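Side-chain contacts in acyl-coenzyme A oxidase 3 (Yarrowia lipolytica, PDB 5YS9), which oxidises acyl-CoA thioesters of different chain lengths to trans-2-enoyl-CoA with an FAD cofactor, passing electrons to oxygen to give hydrogen peroxide in peroxisomal beta-oxidation: residues Leu474-Gly479 with Tyr488-Gly493; Glu83-Arg88 with Arg119-Val124; Lys39-Phe44 with Thr634-Leu639. All blocks are in the same frame, centred on the assembly; numbering follows the deposited sequence.

Contact 1: residues Leu474-Gly479 with Tyr488-Gly493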
ATOM      1  N   LEU A 474     -17.340 -31.809  -0.605  1.00 50.18           N
ATOM      2  CA  LEU A 474     -18.369 -32.629   0.095  1.00 47.84           C
ATOM      3  C   LEU A 474     -19.471 -33.155  -0.847  1.00 45.03           C
ATOM      4  O   LEU A 474     -19.796 -34.330  -0.796  1.00 41.70           O
ATOM      5  CB  LEU A 474     -18.994 -31.837   1.251  1.00 49.72           C
ATOM      6  CG  LEU A 474     -19.911 -32.561   2.239  1.00 53.76           C
ATOM      7  CD1 LEU A 474     -19.305 -33.817   2.892  1.00 52.92           C
ATOM      8  CD2 LEU A 474     -20.282 -31.565   3.317  1.00 52.72           C
ATOM      9  N   GLY A 475     -20.006 -32.313  -1.738  1.00 41.80           N
ATOM     10  CA  GLY A 475     -20.940 -32.788  -2.767  1.00 38.71           C
ATOM     11  C   GLY A 475     -20.348 -33.830  -3.726  1.00 39.93           C
ATOM     12  O   GLY A 475     -21.078 -34.686  -4.218  1.00 42.77           O
ATOM     13  N   HIS A 476     -19.059 -33.768  -3.999  1.00 37.05           N
ATOM     14  CA  HIS A 476     -18.404 -34.808  -4.766  1.00 39.37           C
ATOM     15  C   HIS A 476     -18.389 -36.159  -4.051  1.00 41.01           C
ATOM     16  O   HIS A 476     -18.613 -37.191  -4.651  1.00 36.58           O
ATOM     17  CB  HIS A 476     -16.988 -34.380  -5.120  1.00 40.02           C
ATOM     18  CG  HIS A 476     -16.247 -35.369  -5.958  1.00 39.30           C
ATOM     19  ND1 HIS A 476     -16.637 -35.702  -7.231  1.00 39.88           N
ATOM     20  CD2 HIS A 476     -15.143 -36.099  -5.702  1.00 43.27           C
ATOM     21  CE1 HIS A 476     -15.808 -36.600  -7.722  1.00 40.41           C
ATOM     22  NE2 HIS A 476     -14.891 -36.855  -6.814  1.00 42.19           N
ATOM     23  N   ARG A 477     -18.128 -36.125  -2.756  1.00 42.28           N
ATOM     24  CA  ARG A 477     -18.039 -37.313  -1.928  1.00 44.06           C
ATOM     25  C   ARG A 477     -19.379 -38.016  -1.869  1.00 47.37           C
ATOM     26  O   ARG A 477     -19.454 -39.204  -1.630  1.00 44.73           O
ATOM     27  CB  ARG A 477     -17.572 -36.958  -0.529  1.00 42.29           C
ATOM     28  CG  ARG A 477     -16.252 -36.232  -0.477  1.00 41.40           C
ATOM     29  CD  ARG A 477     -15.741 -36.235   0.937  1.00 43.40           C
ATOM     30  NE  ARG A 477     -14.417 -35.668   1.056  1.00 45.10           N
ATOM     31  CZ  ARG A 477     -13.864 -35.317   2.205  1.00 42.31           C
ATOM     32  NH1 ARG A 477     -14.523 -35.473   3.329  1.00 42.87           N
ATOM     33  NH2 ARG A 477     -12.655 -34.805   2.226  1.00 43.37           N
ATOM     34  N   LYS A 478     -20.434 -37.239  -2.050  1.00 49.99           N
ATOM     35  CA  LYS A 478     -21.794 -37.733  -2.047  1.00 48.86           C
ATOM     36  C   LYS A 478     -22.254 -38.095  -3.445  1.00 50.15           C
ATOM     37  O   LYS A 478     -23.417 -38.375  -3.660  1.00 47.27           O
ATOM     38  CB  LYS A 478     -22.732 -36.716  -1.421  1.00 48.72           C
ATOM     39  CG  LYS A 478     -22.515 -36.563   0.068  1.00 51.01           C
ATOM     40  CD  LYS A 478     -23.413 -35.514   0.688  1.00 53.43           C
ATOM     41  CE  LYS A 478     -22.839 -35.031   2.003  1.00 52.72           C
ATOM     42  NZ  LYS A 478     -23.827 -34.259   2.796  1.00 55.37           N
ATOM     43  N   GLY A 479     -21.335 -38.049  -4.397  1.00 44.96           N
ATOM     44  CA  GLY A 479     -21.614 -38.516  -5.715  1.00 43.31           C
ATOM     45  C   GLY A 479     -21.933 -37.464  -6.748  1.00 47.98           C
ATOM     46  O   GLY A 479     -22.166 -37.839  -7.880  1.00 47.28           O
ATOM     47  N   TYR A 488      -9.368 -31.501 -10.209  1.00 44.60           N
ATOM     48  CA  TYR A 488      -8.214 -32.060  -9.469  1.00 42.70           C
ATOM     49  C   TYR A 488      -8.596 -32.645  -8.064  1.00 41.36           C
ATOM     50  O   TYR A 488      -7.850 -33.435  -7.479  1.00 44.00           O
ATOM     51  CB  TYR A 488      -7.066 -30.992  -9.381  1.00 41.46           C
ATOM     52  CG  TYR A 488      -7.393 -29.852  -8.459  1.00 38.26           C
ATOM     53  CD1 TYR A 488      -7.139 -29.955  -7.097  1.00 34.49           C
ATOM     54  CD2 TYR A 488      -8.015 -28.670  -8.940  1.00 39.75           C
ATOM     55  CE1 TYR A 488      -7.488 -28.941  -6.215  1.00 36.96           C
ATOM     56  CE2 TYR A 488      -8.363 -27.629  -8.064  1.00 38.24           C
ATOM     57  CZ  TYR A 488      -8.099 -27.768  -6.695  1.00 37.96           C
ATOM     58  OH  TYR A 488      -8.424 -26.767  -5.803  1.00 33.90           O
ATOM     59  N   LEU A 489      -9.737 -32.224  -7.517  1.00 45.11           N
ATOM     60  CA  LEU A 489     -10.309 -32.790  -6.267  1.00 44.38           C
ATOM     61  C   LEU A 489     -10.729 -34.290  -6.366  1.00 47.90           C
ATOM     62  O   LEU A 489     -10.909 -34.962  -5.331  1.00 43.30           O
ATOM     63  CB  LEU A 489     -11.512 -31.946  -5.830  1.00 46.12           C
ATOM     64  CG  LEU A 489     -11.419 -30.937  -4.681  1.00 49.53           C
ATOM     65  CD1 LEU A 489     -10.032 -30.338  -4.501  1.00 54.01           C
ATOM     66  CD2 LEU A 489     -12.469 -29.853  -4.856  1.00 44.14           C
ATOM     67  N   ALA A 490     -10.919 -34.762  -7.612  1.00 49.56           N
ATOM     68  CA  ALA A 490     -11.210 -36.157  -7.956  1.00 45.00           C
ATOM     69  C   ALA A 490      -9.954 -36.974  -8.202  1.00 44.77           C
ATOM     70  O   ALA A 490     -10.018 -38.190  -8.267  1.00 46.66           O
ATOM     71  CB  ALA A 490     -12.082 -36.200  -9.204  1.00 42.83           C
ATOM     72  N   ASN A 491      -8.817 -36.312  -8.343  1.00 45.95           N
ATOM     73  CA  ASN A 491      -7.580 -36.989  -8.643  1.00 48.77           C
ATOM     74  C   ASN A 491      -6.881 -37.569  -7.396  1.00 48.75           C
ATOM     75  O   ASN A 491      -6.188 -36.860  -6.642  1.00 49.60           O
ATOM     76  CB  ASN A 491      -6.662 -36.017  -9.377  1.00 55.55           C
ATOM     77  CG  ASN A 491      -5.484 -36.700 -10.020  1.00 53.15           C
ATOM     78  OD1 ASN A 491      -5.201 -37.879  -9.755  1.00 60.48           O
ATOM     79  ND2 ASN A 491      -4.789 -35.964 -10.866  1.00 47.76           N
ATOM     80  N   LYS A 492      -7.009 -38.882  -7.243  1.00 49.45           N
ATOM     81  CA  LYS A 492      -6.580 -39.593  -6.033  1.00 47.24           C
ATOM     82  C   LYS A 492      -5.119 -40.073  -6.117  1.00 46.46           C
ATOM     83  O   LYS A 492      -4.573 -40.589  -5.139  1.00 46.57           O
ATOM     84  CB  LYS A 492      -7.496 -40.781  -5.749  1.00 47.69           C
ATOM     85  CG  LYS A 492      -8.988 -40.609  -6.044  1.00 46.98           C
ATOM     86  CD  LYS A 492      -9.619 -39.350  -5.482  1.00 46.72           C
ATOM     87  CE  LYS A 492      -9.486 -39.210  -3.984  1.00 49.02           C
ATOM     88  NZ  LYS A 492     -10.317 -38.034  -3.588  1.00 52.23           N
ATOM     89  N   GLY A 493      -4.484 -39.881  -7.272  1.00 46.64           N
ATOM     90  CA  GLY A 493      -3.030 -40.006  -7.387  1.00 47.83           C
ATOM     91  C   GLY A 493      -2.288 -39.014  -6.516  1.00 47.45           C
ATOM     92  O   GLY A 493      -1.134 -39.244  -6.193  1.00 55.34           O
TER

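Contact 2: residues Glu83-Arg88 with Arg119-Val124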
ATOM      1  N   GLU A  83     -14.089  18.797 -12.839  1.00 32.27           N
ATOM      2  CA  GLU A  83     -14.526  19.452 -14.057  1.00 34.76           C
ATOM      3  C   GLU A  83     -14.006  18.742 -15.312  1.00 32.08           C
ATOM      4  O   GLU A  83     -14.783  18.521 -16.236  1.00 29.65           O
ATOM      5  CB  GLU A  83     -14.226  20.945 -14.053  1.00 39.61           C
ATOM      6  CG  GLU A  83     -14.553  21.651 -15.379  1.00 46.57           C
ATOM      7  CD  GLU A  83     -14.273  23.137 -15.327  1.00 57.73           C
ATOM      8  OE1 GLU A  83     -13.924  23.671 -14.238  1.00 60.22           O
ATOM      9  OE2 GLU A  83     -14.384  23.775 -16.394  1.00 71.66           O
ATOM     10  N   THR A  84     -12.725  18.353 -15.337  1.00 31.52           N
ATOM     11  CA  THR A  84     -12.122  17.861 -16.583  1.00 30.80           C
ATOM     12  C   THR A  84     -12.649  16.495 -16.886  1.00 31.87           C
ATOM     13  O   THR A  84     -12.766  16.109 -18.060  1.00 38.55           O
ATOM     14  CB  THR A  84     -10.572  17.841 -16.553  1.00 30.68           C
ATOM     15  OG1 THR A  84     -10.124  17.257 -15.341  1.00 32.24           O
ATOM     16  CG2 THR A  84      -9.979  19.264 -16.658  1.00 27.28           C
ATOM     17  N   ALA A  85     -13.057  15.742 -15.869  1.00 30.00           N
ATOM     18  CA  ALA A  85     -13.682  14.443 -16.197  1.00 29.46           C
ATOM     19  C   ALA A  85     -14.927  14.591 -17.054  1.00 31.02           C
ATOM     20  O   ALA A  85     -15.215  13.711 -17.847  1.00 33.24           O
ATOM     21  CB  ALA A  85     -13.969  13.626 -14.969  1.00 27.24           C
ATOM     22  N   VAL A  86     -15.663  15.688 -16.909  1.00 31.50           N
ATOM     23  CA  VAL A  86     -16.851  15.883 -17.740  1.00 35.15           C
ATOM     24  C   VAL A  86     -16.464  16.198 -19.171  1.00 35.01           C
ATOM     25  O   VAL A  86     -16.999  15.607 -20.086  1.00 35.19           O
ATOM     26  CB  VAL A  86     -17.819  16.933 -17.167  1.00 36.71           C
ATOM     27  CG1 VAL A  86     -19.012  17.134 -18.103  1.00 38.12           C
ATOM     28  CG2 VAL A  86     -18.316  16.478 -15.800  1.00 35.20           C
ATOM     29  N   ALA A  87     -15.477  17.054 -19.348  1.00 35.05           N
ATOM     30  CA  ALA A  87     -14.991  17.382 -20.667  1.00 32.16           C
ATOM     31  C   ALA A  87     -14.447  16.126 -21.318  1.00 33.05           C
ATOM     32  O   ALA A  87     -14.590  15.912 -22.508  1.00 30.91           O
ATOM     33  CB  ALA A  87     -13.929  18.447 -20.579  1.00 29.19           C
ATOM     34  N   ARG A  88     -13.797  15.308 -20.514  1.00 31.87           N
ATOM     35  CA  ARG A  88     -13.288  14.048 -20.987  1.00 33.55           C
ATOM     36  C   ARG A  88     -14.421  13.120 -21.445  1.00 31.39           C
ATOM     37  O   ARG A  88     -14.304  12.447 -22.442  1.00 35.45           O
ATOM     38  CB  ARG A  88     -12.394  13.418 -19.919  1.00 37.03           C
ATOM     39  CG  ARG A  88     -10.916  13.728 -20.089  1.00 37.47           C
ATOM     40  CD  ARG A  88     -10.352  14.702 -19.070  1.00 34.90           C
ATOM     41  NE  ARG A  88      -9.574  14.009 -18.068  1.00 35.19           N
ATOM     42  CZ  ARG A  88      -8.320  14.276 -17.728  1.00 34.67           C
ATOM     43  NH1 ARG A  88      -7.650  15.253 -18.288  1.00 33.65           N
ATOM     44  NH2 ARG A  88      -7.740  13.547 -16.800  1.00 32.13           N
ATOM     45  N   ARG A 119     -13.062   7.214 -16.471  1.00 43.38           N
ATOM     46  CA  ARG A 119     -13.649   5.911 -16.791  1.00 41.53           C
ATOM     47  C   ARG A 119     -14.826   5.549 -15.871  1.00 39.23           C
ATOM     48  O   ARG A 119     -15.844   5.081 -16.348  1.00 41.24           O
ATOM     49  CB  ARG A 119     -12.545   4.855 -16.688  1.00 43.49           C
ATOM     50  CG  ARG A 119     -13.017   3.453 -16.882  1.00 43.81           C
ATOM     51  CD  ARG A 119     -11.990   2.410 -16.536  1.00 41.59           C
ATOM     52  NE  ARG A 119     -12.638   1.142 -16.855  1.00 44.30           N
ATOM     53  CZ  ARG A 119     -12.156  -0.077 -16.633  1.00 43.74           C
ATOM     54  NH1 ARG A 119     -10.965  -0.233 -16.099  1.00 41.47           N
ATOM     55  NH2 ARG A 119     -12.902  -1.157 -16.945  1.00 46.63           N
ATOM     56  N   ILE A 120     -14.699   5.773 -14.562  1.00 36.91           N
ATOM     57  CA  ILE A 120     -15.742   5.367 -13.626  1.00 35.15           C
ATOM     58  C   ILE A 120     -16.836   6.384 -13.597  1.00 38.34           C
ATOM     59  O   ILE A 120     -18.007   6.018 -13.500  1.00 39.46           O
ATOM     60  CB  ILE A 120     -15.235   5.145 -12.175  1.00 33.26           C
ATOM     61  CG1 ILE A 120     -14.071   4.172 -12.166  1.00 34.68           C
ATOM     62  CG2 ILE A 120     -16.337   4.566 -11.299  1.00 30.59           C
ATOM     63  CD1 ILE A 120     -14.401   2.861 -12.860  1.00 38.40           C
ATOM     64  N   ARG A 121     -16.502   7.651 -13.725  1.00 39.68           N
ATOM     65  CA  ARG A 121     -17.535   8.658 -13.706  1.00 42.03           C
ATOM     66  C   ARG A 121     -18.494   8.463 -14.853  1.00 38.28           C
ATOM     67  O   ARG A 121     -19.683   8.665 -14.718  1.00 39.89           O
ATOM     68  CB  ARG A 121     -16.978  10.071 -13.681  1.00 43.70           C
ATOM     69  CG  ARG A 121     -17.828  10.961 -12.805  1.00 44.67           C
ATOM     70  CD  ARG A 121     -17.498  12.414 -12.970  1.00 44.09           C
ATOM     71  NE  ARG A 121     -18.690  13.225 -12.867  1.00 45.82           N
ATOM     72  CZ  ARG A 121     -18.677  14.499 -12.541  1.00 40.97           C
ATOM     73  NH1 ARG A 121     -17.540  15.088 -12.281  1.00 42.94           N
ATOM     74  NH2 ARG A 121     -19.799  15.167 -12.477  1.00 36.00           N
ATOM     75  N   LEU A 122     -17.971   8.077 -15.996  1.00 39.28           N
ATOM     76  CA  LEU A 122     -18.828   7.620 -17.080  1.00 39.36           C
ATOM     77  C   LEU A 122     -19.439   6.260 -16.772  1.00 34.68           C
ATOM     78  O   LEU A 122     -20.656   6.052 -16.918  1.00 30.74           O
ATOM     79  CB  LEU A 122     -18.032   7.511 -18.371  1.00 41.31           C
ATOM     80  CG  LEU A 122     -18.896   7.397 -19.608  1.00 42.02           C
ATOM     81  CD1 LEU A 122     -19.975   8.471 -19.580  1.00 41.76           C
ATOM     82  CD2 LEU A 122     -18.010   7.491 -20.845  1.00 42.66           C
ATOM     83  N   GLY A 123     -18.579   5.349 -16.360  1.00 31.59           N
ATOM     84  CA  GLY A 123     -18.987   3.976 -16.027  1.00 34.82           C
ATOM     85  C   GLY A 123     -20.265   3.789 -15.205  1.00 32.48           C
ATOM     86  O   GLY A 123     -21.040   2.851 -15.458  1.00 35.07           O
ATOM     87  N   VAL A 124     -20.504   4.660 -14.242  1.00 29.91           N
ATOM     88  CA  VAL A 124     -21.681   4.498 -13.412  1.00 31.32           C
ATOM     89  C   VAL A 124     -22.969   4.595 -14.204  1.00 31.93           C
ATOM     90  O   VAL A 124     -23.904   3.883 -13.917  1.00 34.10           O
ATOM     91  CB  VAL A 124     -21.727   5.464 -12.210  1.00 29.60           C
ATOM     92  CG1 VAL A 124     -20.541   5.260 -11.308  1.00 29.19           C
ATOM     93  CG2 VAL A 124     -21.842   6.901 -12.653  1.00 29.91           C
TER

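Contact 3: residues Lys39-Phe44 with Thr634-Leu639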
ATOM      1  N   LYS A  39       6.848  -8.195 -31.436  1.00 48.45           N
ATOM      2  CA  LYS A  39       5.506  -8.359 -32.016  1.00 53.70           C
ATOM      3  C   LYS A  39       4.863  -9.709 -31.642  1.00 51.00           C
ATOM      4  O   LYS A  39       3.674  -9.762 -31.285  1.00 53.33           O
ATOM      5  CB  LYS A  39       5.571  -8.112 -33.543  1.00 62.06           C
ATOM      6  CG  LYS A  39       4.566  -8.835 -34.439  1.00 72.83           C
ATOM      7  CD  LYS A  39       5.238  -9.502 -35.645  1.00 79.72           C
ATOM      8  CE  LYS A  39       4.333 -10.526 -36.342  1.00 87.73           C
ATOM      9  NZ  LYS A  39       3.210  -9.920 -37.124  1.00 88.37           N
ATOM     10  N   ASP A  40       5.626 -10.790 -31.676  1.00 48.09           N
ATOM     11  CA  ASP A  40       5.032 -12.097 -31.340  1.00 48.17           C
ATOM     12  C   ASP A  40       4.720 -12.266 -29.852  1.00 44.73           C
ATOM     13  O   ASP A  40       3.812 -13.020 -29.489  1.00 42.50           O
ATOM     14  CB  ASP A  40       5.909 -13.242 -31.820  1.00 48.56           C
ATOM     15  CG  ASP A  40       6.014 -13.317 -33.331  1.00 50.34           C
ATOM     16  OD1 ASP A  40       5.122 -12.816 -34.060  1.00 49.54           O
ATOM     17  OD2 ASP A  40       7.012 -13.917 -33.786  1.00 58.35           O
ATOM     18  N   MET A  41       5.471 -11.587 -28.987  1.00 40.33           N
ATOM     19  CA  MET A  41       5.156 -11.584 -27.568  1.00 39.61           C
ATOM     20  C   MET A  41       3.876 -10.752 -27.291  1.00 37.57           C
ATOM     21  O   MET A  41       3.040 -11.144 -26.492  1.00 40.51           O
ATOM     22  CB  MET A  41       6.366 -11.060 -26.783  1.00 45.44           C
ATOM     23  CG  MET A  41       6.319 -11.317 -25.292  1.00 45.10           C
ATOM     24  SD  MET A  41       6.198 -13.072 -24.974  1.00 49.31           S
ATOM     25  CE  MET A  41       7.896 -13.477 -24.577  1.00 43.93           C
ATOM     26  N   THR A  42       3.711  -9.644 -28.004  1.00 34.40           N
ATOM     27  CA  THR A  42       2.522  -8.835 -27.932  1.00 36.91           C
ATOM     28  C   THR A  42       1.294  -9.600 -28.428  1.00 41.13           C
ATOM     29  O   THR A  42       0.212  -9.476 -27.821  1.00 43.90           O
ATOM     30  CB  THR A  42       2.683  -7.524 -28.722  1.00 34.18           C
ATOM     31  OG1 THR A  42       3.945  -6.931 -28.394  1.00 35.98           O
ATOM     32  CG2 THR A  42       1.607  -6.576 -28.378  1.00 32.29           C
ATOM     33  N   GLU A  43       1.452 -10.391 -29.497  1.00 44.87           N
ATOM     34  CA  GLU A  43       0.359 -11.315 -29.971  1.00 46.33           C
ATOM     35  C   GLU A  43      -0.052 -12.385 -28.947  1.00 42.04           C
ATOM     36  O   GLU A  43      -1.250 -12.654 -28.760  1.00 38.86           O
ATOM     37  CB  GLU A  43       0.710 -11.988 -31.309  1.00 48.98           C
ATOM     38  CG  GLU A  43       0.351 -11.140 -32.529  1.00 51.58           C
ATOM     39  CD  GLU A  43       1.004 -11.623 -33.802  1.00 54.63           C
ATOM     40  OE1 GLU A  43       1.308 -10.755 -34.662  1.00 54.83           O
ATOM     41  OE2 GLU A  43       1.224 -12.857 -33.914  1.00 53.88           O
ATOM     42  N   PHE A  44       0.920 -12.975 -28.263  1.00 38.48           N
ATOM     43  CA  PHE A  44       0.570 -13.870 -27.183  1.00 40.14           C
ATOM     44  C   PHE A  44      -0.232 -13.176 -26.054  1.00 38.35           C
ATOM     45  O   PHE A  44      -1.199 -13.724 -25.581  1.00 37.15           O
ATOM     46  CB  PHE A  44       1.813 -14.550 -26.614  1.00 45.35           C
ATOM     47  CG  PHE A  44       1.514 -15.441 -25.439  1.00 44.83           C
ATOM     48  CD1 PHE A  44       0.829 -16.622 -25.622  1.00 44.02           C
ATOM     49  CD2 PHE A  44       1.844 -15.053 -24.144  1.00 43.77           C
ATOM     50  CE1 PHE A  44       0.530 -17.428 -24.543  1.00 42.94           C
ATOM     51  CE2 PHE A  44       1.553 -15.858 -23.067  1.00 42.63           C
ATOM     52  CZ  PHE A  44       0.892 -17.051 -23.268  1.00 40.95           C
ATOM     53  N   THR A 634       9.078  -6.366 -21.492  1.00 39.48           N
ATOM     54  CA  THR A 634       8.430  -5.086 -21.121  1.00 38.72           C
ATOM     55  C   THR A 634       8.020  -4.277 -22.341  1.00 37.21           C
ATOM     56  O   THR A 634       6.933  -3.686 -22.352  1.00 37.38           O
ATOM     57  CB  THR A 634       9.321  -4.240 -20.226  1.00 35.71           C
ATOM     58  OG1 THR A 634      10.625  -4.196 -20.794  1.00 36.81           O
ATOM     59  CG2 THR A 634       9.432  -4.862 -18.896  1.00 37.42           C
ATOM     60  N   ASP A 635       8.867  -4.275 -23.372  1.00 35.19           N
ATOM     61  CA  ASP A 635       8.502  -3.635 -24.649  1.00 35.48           C
ATOM     62  C   ASP A 635       7.360  -4.342 -25.306  1.00 35.21           C
ATOM     63  O   ASP A 635       6.643  -3.680 -26.060  1.00 30.58           O
ATOM     64  CB  ASP A 635       9.655  -3.579 -25.656  1.00 36.58           C
ATOM     65  CG  ASP A 635      10.698  -2.520 -25.313  1.00 37.51           C
ATOM     66  OD1 ASP A 635      10.457  -1.597 -24.478  1.00 34.95           O
ATOM     67  OD2 ASP A 635      11.781  -2.618 -25.903  1.00 38.87           O
ATOM     68  N   ALA A 636       7.186  -5.654 -25.024  1.00 33.29           N
ATOM     69  CA  ALA A 636       6.030  -6.418 -25.544  1.00 35.09           C
ATOM     70  C   ALA A 636       4.632  -5.871 -25.188  1.00 38.95           C
ATOM     71  O   ALA A 636       3.656  -6.101 -25.967  1.00 38.22           O
ATOM     72  CB  ALA A 636       6.119  -7.879 -25.161  1.00 33.39           C
ATOM     73  N   PHE A 637       4.527  -5.136 -24.065  1.00 37.01           N
ATOM     74  CA  PHE A 637       3.249  -4.492 -23.690  1.00 33.98           C
ATOM     75  C   PHE A 637       2.829  -3.385 -24.665  1.00 35.98           C
ATOM     76  O   PHE A 637       1.667  -3.054 -24.736  1.00 43.83           O
ATOM     77  CB  PHE A 637       3.315  -3.889 -22.319  1.00 32.82           C
ATOM     78  CG  PHE A 637       3.675  -4.849 -21.221  1.00 33.87           C
ATOM     79  CD1 PHE A 637       2.907  -5.989 -20.975  1.00 36.20           C
ATOM     80  CD2 PHE A 637       4.728  -4.558 -20.353  1.00 33.33           C
ATOM     81  CE1 PHE A 637       3.239  -6.845 -19.906  1.00 39.43           C
ATOM     82  CE2 PHE A 637       5.050  -5.396 -19.278  1.00 34.77           C
ATOM     83  CZ  PHE A 637       4.317  -6.549 -19.061  1.00 34.98           C
ATOM     84  N   GLY A 638       3.775  -2.795 -25.395  1.00 35.77           N
ATOM     85  CA  GLY A 638       3.472  -1.782 -26.411  1.00 34.79           C
ATOM     86  C   GLY A 638       2.908  -0.472 -25.884  1.00 34.05           C
ATOM     87  O   GLY A 638       2.044   0.130 -26.499  1.00 35.50           O
ATOM     88  N   LEU A 639       3.399  -0.033 -24.745  1.00 32.75           N
ATOM     89  CA  LEU A 639       2.929   1.191 -24.125  1.00 34.15           C
ATOM     90  C   LEU A 639       3.753   2.352 -24.646  1.00 32.30           C
ATOM     91  O   LEU A 639       4.954   2.317 -24.560  1.00 32.94           O
ATOM     92  CB  LEU A 639       3.081   1.097 -22.604  1.00 37.84           C
ATOM     93  CG  LEU A 639       2.251  -0.003 -21.896  1.00 39.10           C
ATOM     94  CD1 LEU A 639       2.618  -0.107 -20.441  1.00 36.47           C
ATOM     95  CD2 LEU A 639       0.749   0.242 -22.075  1.00 37.65           C
TER

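Contact 1: residues Leu474-Gly479 with Tyr488-Gly493
The imidazole of His476 meets the methyl group of Ala490. The nearest pair is His476 NE2 and Ala490 CB at 3.7 Å. His476 CE1 lies 4.0 Å from the same Ala490 CB, and the methyl approaches the ring obliquely. Toward CD2, Leu489 O is a more distant neighbour, 4.4 Å from His476 CD2. These are van der Waals contacts, and they bury little surface. The His476 CG lies opposite the backbone N (chi1 -178°), which carries the ring off the helix toward Ala490.

The ring is anchored from its other nitrogen. His476 ND1 bonds to Lys480 O, just past the helix end, and this should limit rotation of the imidazole. Gly479, with positive phi, is the C-prime residue of the Schellman motif that ends this helix; its N bonds to His476 O at 2.9 Å. Lys492 NZ stands 5.7 Å from His476 NE2, so a positive charge on the imidazole is probably somewhat disfavoured.

Leu482 of the connecting loop touches His476, Leu489 and Ala490. The contact folds the start of the connection to helix 507-534 back against the end of helix 458-477. Arg477 ties the first helix to the second through Asp527 and Gln523, while Tyr488 packs on Ala518 and Ile522 of helix 507-534.

Contact 2: residues Glu83-Arg88 with Arg119-Val124
Arg121 reaches Val86 through a chain that runs extended at chi2 (-168°) and bends at chi3 (144°), which brings its guanidinium to helix 78-92. Val86 has CG1 opposite its backbone N (chi1 178°), leaving CG2 beside that N and directed at the arginine. This methyl sits over one face of the guanidinium, 3.7 Å above the plane and offset toward the rim. Val86 CG2 is 3.8 Å from Arg121 CZ. It is almost equally far from the two terminal nitrogens, with Arg121 NH1 and NH2 each 3.9 Å from Val86 CG2. Nearer the backbone, the aliphatic part of the arginine lies by the neighbouring alanine, with Arg121 CD 4.2 Å from Ala85 CB. The meeting is apolar on the valine side, and the charged group finds its polar partners outside the two segments. Arg121 NE forms a salt bridge with Asp260 and NH2 bonds to Ser207. NH1 bonds to Tyr676 OH of the second subunit. These bonds should fix the guanidinium in its plane, so the methyl rests on a group that cannot easily turn. The Arg121 side chain is about 10 Å from a bound FAD.

Both segments belong to the helical N-terminal part of the enzyme. The contact joins helix 78-92 to helix 116-136, and Leu122 on Ile89 and Ala85 on Thr118 extend the packing. Thr680 of the second subunit packs on Val86 and Glu83, placing this helix pair at the dimer interface.

Contact 3: residues Lys39-Phe44 with Thr634-Leu639
Thr42 reaches Ala636 with every atom of its side chain beyond CA. Its CB lies 3.2 Å from Ala636 O. Of the two branches, OG1 sits beside the Thr42 backbone N (chi1 -47°) and gives a hydrogen bond to Ala636 O, with 2.6 Å between the two oxygens. The hydroxyl arrives in the carbonyl plane on a lone pair, at a C=O...OG1 angle of 123°. The other branch, CG2, lies 3.2 Å from Ala636 O, so the carbonyl oxygen is faced by both branches. Thr42 OG1 is also hydrogen-bonded to Ile38 O, one turn back in its own helix. The hydroxyl has one proton for two carbonyls, so the two bonds probably share it.

Met41 supplies the apolar half. Its CG packs on Ala636 CB at 3.4 Å, and Met41 CB is 3.6 Å from that same methyl. Bends at chi2 and chi3 then lead the rest of the chain away from residues 634-639. Tyr363 of helix 349-385 touches both Met41 and Ala636.

Ala636 belongs to a type I turn from Asp635 to Gly638. Asp635 anchors this region by salt bridges to Arg326 and Arg31. A valine in place of Thr42 would probably leave Ala636 O without its hydroxyl donor and put a methyl against a polar oxygen. The contact therefore pairs one polar bond with one small apolar patch, joining helix 38-46 near the N-terminus to a turn of the C-terminal part while giving a buried alanine's carbonyl a donor.

In the fold
The three contacts lie well apart and share no helix. Centres of contacts 1 and 2 are 49 Å apart, on opposite sides of the chain's centre. Contact 3 lies 40 Å from contact 1 and 29 Å from contact 2, between centres. Along the chain, contact 2 closes first and contact 1 follows in series. Both are nested inside the long loop closed by contact 3. Contact 1 is local, between a helix end and the loop that follows it. Contact 2 stays within the N-terminal helical region, where it joins two helices near the second subunit, and contact 3 ties that region to the C-terminal one.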